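Local coordinates for protein manganese-dependent inorganic pyrophosphatase (Methanocaldococcus jannaschii, PDB 2EB0) that hydrolyses inorganic diphosphate to two phosphates as a manganese-dependent family II (DHH/DHHA2) pyrophosphatase with two metal ions per subunit, at residues Gly191-Phe203 / Val226-Lys240. Sequence-based numbering, arbitrary orientation.
Sequences GKLKPEEIINMDF and VESKKEDIYKLLEEK
Lys229 reaches the turn before helix 195-201 and donates from NZ to two backbone carbonyls, Gly191 O at 2.6 Å and Leu193 O at 2.7 Å. The first donor is tilted modestly from its carbonyl plane, whereas the second comes from above it, 44° out of plane. An extended chain beyond CG carries the ammonium that far, its CD brushing Ile198 CD1. A methionine in its place would probably leave both carbonyls without their shared donor and the turn less firmly held to the start of helix 230-240. Helices 195-201 and 230-240 cross at -61° with their axes 9.4 Å apart, and apolar side chains fill the interface. Pro195, in the first turn, sets CB against Leu236 CD1 and Ile233 CG1, and CG against Asp232 CB. One turn on, the side chain of Ile199 runs alongside those of Ile233 and Leu237, pointing the opposite way; its CD1 lies 3.5 Å from Leu236 CB and 3.6 Å from Leu237 CD2. Both helices belong to the DHHA2 domain and pack on its mixed sheet, where Ile198 and Leu237 both touch Phe251 of strand 248-255. At the far end Lys240 lays CE over one face of Phe203, a CH-pi contact 3.7 Å from the centroid. A bend at chi4 (62°) puts NZ over the same face, 4.8 Å from the centroid, in a cation-pi contact. This ammonium also pairs with Glu244 and donates to a water that in turn donates to Asn200 OD1.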
ATOM      1  N   GLY B 191      33.312  -5.759   1.753  1.00 27.51           N
ATOM      2  CA  GLY B 191      34.106  -5.733   2.965  1.00 29.22           C
ATOM      3  C   GLY B 191      35.521  -5.280   2.675  1.00 31.22           C
ATOM      4  O   GLY B 191      36.184  -4.707   3.539  1.00 31.23           O
ATOM      5  N   LYS B 192      35.980  -5.540   1.452  1.00 29.05           N
ATOM      6  CA  LYS B 192      37.327  -5.163   1.030  1.00 29.90           C
ATOM      7  C   LYS B 192      37.460  -3.674   0.724  1.00 29.66           C
ATOM      8  O   LYS B 192      38.572  -3.160   0.623  1.00 28.38           O
ATOM      9  CB  LYS B 192      37.727  -5.939  -0.222  1.00 31.01           C
ATOM     10  CG  LYS B 192      37.886  -7.433  -0.036  1.00 32.36           C
ATOM     11  CD  LYS B 192      38.038  -8.109  -1.394  1.00 32.27           C
ATOM     12  CE  LYS B 192      38.242  -9.600  -1.256  1.00 32.33           C
ATOM     13  NZ  LYS B 192      39.546  -9.893  -0.607  1.00 35.42           N
ATOM     14  N   LEU B 193      36.330  -2.988   0.565  1.00 23.44           N
ATOM     15  CA  LEU B 193      36.343  -1.567   0.236  1.00 23.68           C
ATOM     16  C   LEU B 193      36.653  -0.679   1.440  1.00 25.22           C
ATOM     17  O   LEU B 193      36.610  -1.123   2.585  1.00 26.49           O
ATOM     18  CB  LEU B 193      34.997  -1.169  -0.374  1.00 27.83           C
ATOM     19  CG  LEU B 193      34.505  -2.094  -1.498  1.00 28.11           C
ATOM     20  CD1 LEU B 193      33.131  -1.641  -1.958  1.00 26.70           C
ATOM     21  CD2 LEU B 193      35.503  -2.091  -2.665  1.00 26.29           C
ATOM     22  N   LYS B 194      36.968   0.580   1.171  1.00 33.84           N
ATOM     23  CA  LYS B 194      37.281   1.527   2.231  1.00 36.61           C
ATOM     24  C   LYS B 194      36.029   1.861   3.057  1.00 36.55           C
ATOM     25  O   LYS B 194      34.910   1.885   2.533  1.00 34.04           O
ATOM     26  CB  LYS B 194      37.873   2.801   1.621  1.00 72.41           C
ATOM     27  CG  LYS B 194      39.247   2.593   0.997  1.00 76.63           C
ATOM     28  CD  LYS B 194      39.632   3.725   0.057  1.00 80.26           C
ATOM     29  CE  LYS B 194      38.762   3.724  -1.194  1.00 82.82           C
ATOM     30  NZ  LYS B 194      39.224   4.714  -2.207  1.00 83.72           N
ATOM     31  N   PRO B 195      36.209   2.116   4.365  1.00 33.40           N
ATOM     32  CA  PRO B 195      35.113   2.448   5.280  1.00 32.94           C
ATOM     33  C   PRO B 195      33.984   3.287   4.685  1.00 32.95           C
ATOM     34  O   PRO B 195      32.817   2.924   4.797  1.00 32.12           O
ATOM     35  CB  PRO B 195      35.835   3.144   6.419  1.00 27.46           C
ATOM     36  CG  PRO B 195      37.072   2.285   6.538  1.00 25.86           C
ATOM     37  CD  PRO B 195      37.499   2.104   5.082  1.00 27.12           C
ATOM     38  N   GLU B 196      34.330   4.401   4.051  1.00 31.46           N
ATOM     39  CA  GLU B 196      33.326   5.266   3.448  1.00 32.07           C
ATOM     40  C   GLU B 196      32.461   4.532   2.412  1.00 32.87           C
ATOM     41  O   GLU B 196      31.239   4.701   2.385  1.00 31.87           O
ATOM     42  CB  GLU B 196      33.999   6.471   2.790  1.00 39.26           C
ATOM     43  CG  GLU B 196      33.017   7.489   2.237  1.00 42.40           C
ATOM     44  CD  GLU B 196      32.171   8.132   3.322  1.00 44.62           C
ATOM     45  OE1 GLU B 196      32.739   8.827   4.196  1.00 45.07           O
ATOM     46  OE2 GLU B 196      30.936   7.943   3.307  1.00 47.01           O
ATOM     47  N   GLU B 197      33.094   3.723   1.562  1.00 27.40           N
ATOM     48  CA  GLU B 197      32.374   2.973   0.528  1.00 27.94           C
ATOM     49  C   GLU B 197      31.430   1.926   1.124  1.00 26.00           C
ATOM     50  O   GLU B 197      30.313   1.717   0.640  1.00 24.39           O
ATOM     51  CB  GLU B 197      33.372   2.292  -0.408  1.00 44.61           C
ATOM     52  CG  GLU B 197      34.286   3.259  -1.148  1.00 48.36           C
ATOM     53  CD  GLU B 197      35.402   2.545  -1.892  1.00 52.31           C
ATOM     54  OE1 GLU B 197      36.288   1.958  -1.233  1.00 54.01           O
ATOM     55  OE2 GLU B 197      35.389   2.566  -3.138  1.00 54.64           O
ATOM     56  N   ILE B 198      31.888   1.269   2.180  1.00 29.51           N
ATOM     57  CA  ILE B 198      31.096   0.254   2.863  1.00 28.33           C
ATOM     58  C   ILE B 198      29.846   0.872   3.476  1.00 27.66           C
ATOM     59  O   ILE B 198      28.777   0.268   3.486  1.00 26.83           O
ATOM     60  CB  ILE B 198      31.923  -0.411   3.976  1.00 26.08           C
ATOM     61  CG1 ILE B 198      33.072  -1.204   3.348  1.00 25.78           C
ATOM     62  CG2 ILE B 198      31.037  -1.302   4.823  1.00 28.21           C
ATOM     63  CD1 ILE B 198      34.030  -1.765   4.339  1.00 25.71           C
ATOM     64  N   ILE B 199      29.988   2.090   3.977  1.00 26.50           N
ATOM     65  CA  ILE B 199      28.882   2.786   4.598  1.00 27.57           C
ATOM     66  C   ILE B 199      27.804   3.198   3.605  1.00 28.58           C
ATOM     67  O   ILE B 199      26.618   2.989   3.842  1.00 28.64           O
ATOM     68  CB  ILE B 199      29.386   4.035   5.346  1.00 34.54           C
ATOM     69  CG1 ILE B 199      29.982   3.611   6.686  1.00 33.83           C
ATOM     70  CG2 ILE B 199      28.253   5.040   5.534  1.00 34.37           C
ATOM     71  CD1 ILE B 199      30.661   4.727   7.428  1.00 37.92           C
ATOM     72  N   ASN B 200      28.220   3.766   2.484  1.00 42.58           N
ATOM     73  CA  ASN B 200      27.268   4.233   1.489  1.00 42.71           C
ATOM     74  C   ASN B 200      26.728   3.180   0.537  1.00 42.93           C
ATOM     75  O   ASN B 200      25.687   3.383  -0.089  1.00 43.61           O
ATOM     76  CB  ASN B 200      27.890   5.375   0.679  1.00 32.22           C
ATOM     77  CG  ASN B 200      28.191   6.594   1.530  1.00 32.58           C
ATOM     78  OD1 ASN B 200      27.385   6.993   2.373  1.00 33.89           O
ATOM     79  ND2 ASN B 200      29.347   7.203   1.300  1.00 29.81           N
ATOM     80  N   MET B 201      27.421   2.054   0.424  0.50 15.77           N
ATOM     81  CA  MET B 201      26.995   1.008  -0.491  0.50 14.85           C
ATOM     82  C   MET B 201      25.537   0.589  -0.327  0.50 14.82           C
ATOM     83  O   MET B 201      24.825   0.425  -1.312  0.50 12.78           O
ATOM     84  CB  MET B 201      27.895  -0.221  -0.346  0.50 30.99           C
ATOM     85  CG  MET B 201      27.768  -1.209  -1.496  0.50 31.35           C
ATOM     86  SD  MET B 201      28.226  -0.477  -3.096  1.00 36.77           S
ATOM     87  CE  MET B 201      30.008  -0.541  -2.977  1.00 28.61           C
ATOM     88  N   ASP B 202      25.087   0.420   0.911  1.00 27.52           N
ATOM     89  CA  ASP B 202      23.713  -0.018   1.138  1.00 29.22           C
ATOM     90  C   ASP B 202      23.066   0.662   2.337  1.00 27.56           C
ATOM     91  O   ASP B 202      22.524   0.006   3.219  1.00 27.98           O
ATOM     92  CB  ASP B 202      23.694  -1.543   1.307  1.00 50.99           C
ATOM     93  CG  ASP B 202      22.298  -2.099   1.490  1.00 55.56           C
ATOM     94  OD1 ASP B 202      21.375  -1.646   0.784  1.00 59.56           O
ATOM     95  OD2 ASP B 202      22.127  -3.004   2.332  1.00 57.55           O
ATOM     96  N   PHE B 203      23.113   1.987   2.348  1.00 27.27           N
ATOM     97  CA  PHE B 203      22.545   2.762   3.438  1.00 26.00           C
ATOM     98  C   PHE B 203      21.136   3.224   3.085  1.00 26.58           C
ATOM     99  O   PHE B 203      20.918   3.823   2.031  1.00 25.02           O
ATOM    100  CB  PHE B 203      23.426   3.982   3.715  1.00 26.42           C
ATOM    101  CG  PHE B 203      23.279   4.530   5.094  1.00 25.87           C
ATOM    102  CD1 PHE B 203      24.157   4.145   6.102  1.00 25.54           C
ATOM    103  CD2 PHE B 203      22.253   5.417   5.398  1.00 26.74           C
ATOM    104  CE1 PHE B 203      24.012   4.635   7.400  1.00 26.93           C
ATOM    105  CE2 PHE B 203      22.099   5.914   6.696  1.00 28.79           C
ATOM    106  CZ  PHE B 203      22.981   5.520   7.700  1.00 24.48           C
ATOM    107  N   VAL B 226      35.890  -6.708   7.930  1.00 34.91           N
ATOM    108  CA  VAL B 226      35.012  -5.589   8.225  1.00 36.22           C
ATOM    109  C   VAL B 226      35.222  -5.185   9.681  1.00 37.43           C
ATOM    110  O   VAL B 226      35.117  -4.009  10.032  1.00 39.09           O
ATOM    111  CB  VAL B 226      33.530  -5.953   7.977  1.00 29.40           C
ATOM    112  CG1 VAL B 226      32.612  -4.861   8.531  1.00 29.97           C
ATOM    113  CG2 VAL B 226      33.293  -6.105   6.489  1.00 28.96           C
ATOM    114  N   GLU B 227      35.542  -6.159  10.525  1.00 29.75           N
ATOM    115  CA  GLU B 227      35.759  -5.873  11.929  1.00 31.89           C
ATOM    116  C   GLU B 227      37.004  -5.023  12.126  1.00 31.21           C
ATOM    117  O   GLU B 227      37.059  -4.201  13.040  1.00 29.19           O
ATOM    118  CB  GLU B 227      35.850  -7.176  12.725  1.00 48.13           C
ATOM    119  CG  GLU B 227      34.560  -7.991  12.665  1.00 51.72           C
ATOM    120  CD  GLU B 227      34.587  -9.215  13.558  1.00 54.74           C
ATOM    121  OE1 GLU B 227      35.565  -9.987  13.485  1.00 59.47           O
ATOM    122  OE2 GLU B 227      33.623  -9.412  14.327  1.00 57.13           O
ATOM    123  N   SER B 228      37.990  -5.206  11.252  1.00 30.60           N
ATOM    124  CA  SER B 228      39.232  -4.446  11.327  1.00 31.39           C
ATOM    125  C   SER B 228      39.021  -3.006  10.862  1.00 31.48           C
ATOM    126  O   SER B 228      39.928  -2.176  10.942  1.00 31.45           O
ATOM    127  CB  SER B 228      40.316  -5.112  10.470  1.00 37.09           C
ATOM    128  OG  SER B 228      39.977  -5.096   9.092  1.00 37.94           O
ATOM    129  N   LYS B 229      37.822  -2.719  10.366  1.00 28.98           N
ATOM    130  CA  LYS B 229      37.476  -1.384   9.892  1.00 28.68           C
ATOM    131  C   LYS B 229      36.328  -0.831  10.733  1.00 28.49           C
ATOM    132  O   LYS B 229      35.927   0.319  10.573  1.00 29.52           O
ATOM    133  CB  LYS B 229      37.055  -1.445   8.422  1.00 32.85           C
ATOM    134  CG  LYS B 229      38.144  -1.923   7.483  1.00 32.90           C
ATOM    135  CD  LYS B 229      37.614  -2.105   6.066  1.00 33.19           C
ATOM    136  CE  LYS B 229      38.681  -2.657   5.131  1.00 29.75           C
ATOM    137  NZ  LYS B 229      38.127  -3.008   3.791  1.00 28.63           N
ATOM    138  N   LYS B 230      35.817  -1.663  11.635  1.00 27.35           N
ATOM    139  CA  LYS B 230      34.703  -1.298  12.517  1.00 30.55           C
ATOM    140  C   LYS B 230      34.887   0.074  13.175  1.00 30.96           C
ATOM    141  O   LYS B 230      33.975   0.906  13.174  1.00 30.56           O
ATOM    142  CB  LYS B 230      34.538  -2.366  13.603  1.00 37.04           C
ATOM    143  CG  LYS B 230      33.194  -2.350  14.320  1.00 38.38           C
ATOM    144  CD  LYS B 230      33.194  -3.245  15.553  1.00 41.88           C
ATOM    145  CE  LYS B 230      33.634  -4.669  15.239  1.00 45.08           C
ATOM    146  NZ  LYS B 230      32.739  -5.356  14.268  1.00 48.84           N
ATOM    147  N   GLU B 231      36.073   0.294  13.736  1.00 35.21           N
ATOM    148  CA  GLU B 231      36.414   1.543  14.407  1.00 35.47           C
ATOM    149  C   GLU B 231      36.258   2.734  13.467  1.00 34.19           C
ATOM    150  O   GLU B 231      35.507   3.671  13.748  1.00 33.64           O
ATOM    151  CB  GLU B 231      37.852   1.466  14.919  1.00 76.22           C
ATOM    152  CG  GLU B 231      38.366   2.718  15.599  1.00 80.48           C
ATOM    153  CD  GLU B 231      39.810   2.570  16.052  1.00 83.95           C
ATOM    154  OE1 GLU B 231      40.369   3.545  16.598  1.00 84.06           O
ATOM    155  OE2 GLU B 231      40.386   1.477  15.862  1.00 85.87           O
ATOM    156  N   ASP B 232      36.964   2.691  12.344  1.00 31.72           N
ATOM    157  CA  ASP B 232      36.894   3.774  11.376  1.00 30.85           C
ATOM    158  C   ASP B 232      35.469   3.974  10.884  1.00 29.82           C
ATOM    159  O   ASP B 232      35.029   5.115  10.703  1.00 29.71           O
ATOM    160  CB  ASP B 232      37.815   3.496  10.185  1.00 60.21           C
ATOM    161  CG  ASP B 232      39.277   3.455  10.579  1.00 63.46           C
ATOM    162  OD1 ASP B 232      39.731   4.388  11.278  1.00 64.39           O
ATOM    163  OD2 ASP B 232      39.972   2.494  10.183  1.00 65.01           O
ATOM    164  N   ILE B 233      34.753   2.870  10.666  1.00 26.07           N
ATOM    165  CA  ILE B 233      33.366   2.939  10.201  1.00 24.66           C
ATOM    166  C   ILE B 233      32.502   3.672  11.226  1.00 24.98           C
ATOM    167  O   ILE B 233      31.680   4.522  10.864  1.00 25.08           O
ATOM    168  CB  ILE B 233      32.773   1.521   9.950  1.00 27.87           C
ATOM    169  CG1 ILE B 233      33.422   0.894   8.709  1.00 26.32           C
ATOM    170  CG2 ILE B 233      31.266   1.609   9.750  1.00 27.13           C
ATOM    171  CD1 ILE B 233      32.949  -0.505   8.399  1.00 24.17           C
ATOM    172  N   TYR B 234      32.703   3.358  12.504  1.00 27.85           N
ATOM    173  CA  TYR B 234      31.932   4.003  13.563  1.00 28.01           C
ATOM    174  C   TYR B 234      32.166   5.513  13.598  1.00 28.27           C
ATOM    175  O   TYR B 234      31.218   6.299  13.702  1.00 29.69           O
ATOM    176  CB  TYR B 234      32.276   3.413  14.933  1.00 30.21           C
ATOM    177  CG  TYR B 234      31.263   3.800  15.988  1.00 32.08           C
ATOM    178  CD1 TYR B 234      30.003   3.195  16.021  1.00 31.20           C
ATOM    179  CD2 TYR B 234      31.536   4.811  16.914  1.00 32.22           C
ATOM    180  CE1 TYR B 234      29.039   3.590  16.942  1.00 32.22           C
ATOM    181  CE2 TYR B 234      30.575   5.214  17.841  1.00 31.41           C
ATOM    182  CZ  TYR B 234      29.330   4.600  17.848  1.00 32.11           C
ATOM    183  OH  TYR B 234      28.369   4.995  18.748  1.00 32.39           O
ATOM    184  N   LYS B 235      33.430   5.916  13.523  1.00 29.85           N
ATOM    185  CA  LYS B 235      33.767   7.334  13.538  1.00 30.09           C
ATOM    186  C   LYS B 235      33.009   8.039  12.415  1.00 30.29           C
ATOM    187  O   LYS B 235      32.348   9.062  12.644  1.00 29.20           O
ATOM    188  CB  LYS B 235      35.274   7.535  13.353  1.00 58.04           C
ATOM    189  CG  LYS B 235      35.706   8.994  13.434  1.00 63.06           C
ATOM    190  CD  LYS B 235      37.191   9.182  13.145  1.00 66.90           C
ATOM    191  CE  LYS B 235      38.072   8.543  14.206  1.00 68.81           C
ATOM    192  NZ  LYS B 235      39.517   8.753  13.902  1.00 69.97           N
ATOM    193  N   LEU B 236      33.090   7.482  11.205  1.00 25.45           N
ATOM    194  CA  LEU B 236      32.396   8.077  10.072  1.00 23.63           C
ATOM    195  C   LEU B 236      30.888   8.144  10.324  1.00 23.04           C
ATOM    196  O   LEU B 236      30.231   9.127   9.962  1.00 23.24           O
ATOM    197  CB  LEU B 236      32.697   7.298   8.785  1.00 22.89           C
ATOM    198  CG  LEU B 236      34.127   7.427   8.226  1.00 24.78           C
ATOM    199  CD1 LEU B 236      34.289   6.553   6.989  1.00 26.16           C
ATOM    200  CD2 LEU B 236      34.419   8.867   7.869  1.00 24.80           C
ATOM    201  N   LEU B 237      30.333   7.117  10.955  1.00 29.97           N
ATOM    202  CA  LEU B 237      28.901   7.120  11.228  1.00 30.62           C
ATOM    203  C   LEU B 237      28.541   8.198  12.258  1.00 31.24           C
ATOM    204  O   LEU B 237      27.432   8.736  12.243  1.00 29.43           O
ATOM    205  CB  LEU B 237      28.446   5.737  11.709  1.00 20.83           C
ATOM    206  CG  LEU B 237      28.528   4.578  10.693  1.00 19.96           C
ATOM    207  CD1 LEU B 237      27.979   3.315  11.327  1.00 19.59           C
ATOM    208  CD2 LEU B 237      27.734   4.903   9.437  1.00 17.49           C
ATOM    209  N   GLU B 238      29.484   8.516  13.141  0.50  8.82           N
ATOM    210  CA  GLU B 238      29.253   9.537  14.154  0.50 11.23           C
ATOM    211  C   GLU B 238      29.190  10.891  13.484  0.50 12.05           C
ATOM    212  O   GLU B 238      28.408  11.754  13.879  0.50 11.07           O
ATOM    213  CB  GLU B 238      30.371   9.528  15.200  0.50 38.39           C
ATOM    214  CG  GLU B 238      30.319   8.340  16.142  1.00 41.66           C
ATOM    215  CD  GLU B 238      31.363   8.413  17.241  1.00 44.09           C
ATOM    216  OE1 GLU B 238      32.571   8.379  16.925  1.00 46.97           O
ATOM    217  OE2 GLU B 238      30.977   8.502  18.426  1.00 43.81           O
ATOM    218  N   GLU B 239      30.023  11.062  12.462  1.00 30.20           N
ATOM    219  CA  GLU B 239      30.087  12.298  11.692  1.00 32.19           C
ATOM    220  C   GLU B 239      28.841  12.446  10.835  1.00 31.36           C
ATOM    221  O   GLU B 239      28.269  13.530  10.734  1.00 31.99           O
ATOM    222  CB  GLU B 239      31.326  12.297  10.790  1.00102.46           C
ATOM    223  CG  GLU B 239      32.639  12.466  11.532  1.00108.50           C
ATOM    224  CD  GLU B 239      32.797  13.856  12.120  1.00114.61           C
ATOM    225  OE1 GLU B 239      33.811  14.102  12.809  1.00118.11           O
ATOM    226  OE2 GLU B 239      31.912  14.707  11.890  1.00117.16           O
ATOM    227  N   LYS B 240      28.429  11.346  10.212  1.00 33.92           N
ATOM    228  CA  LYS B 240      27.249  11.343   9.363  1.00 34.48           C
ATOM    229  C   LYS B 240      26.023  11.701  10.193  1.00 36.16           C
ATOM    230  O   LYS B 240      25.147  12.443   9.744  1.00 38.28           O
ATOM    231  CB  LYS B 240      27.058   9.960   8.741  1.00 29.62           C
ATOM    232  CG  LYS B 240      25.879   9.858   7.796  1.00 29.97           C
ATOM    233  CD  LYS B 240      25.813   8.471   7.140  1.00 28.61           C
ATOM    234  CE  LYS B 240      24.654   8.378   6.156  1.00 29.45           C
ATOM    235  NZ  LYS B 240      24.819   9.347   5.036  1.00 25.73           N
TER
HETATM  236  O   HOH W   1      27.329   9.160   4.015  1.00 41.69           O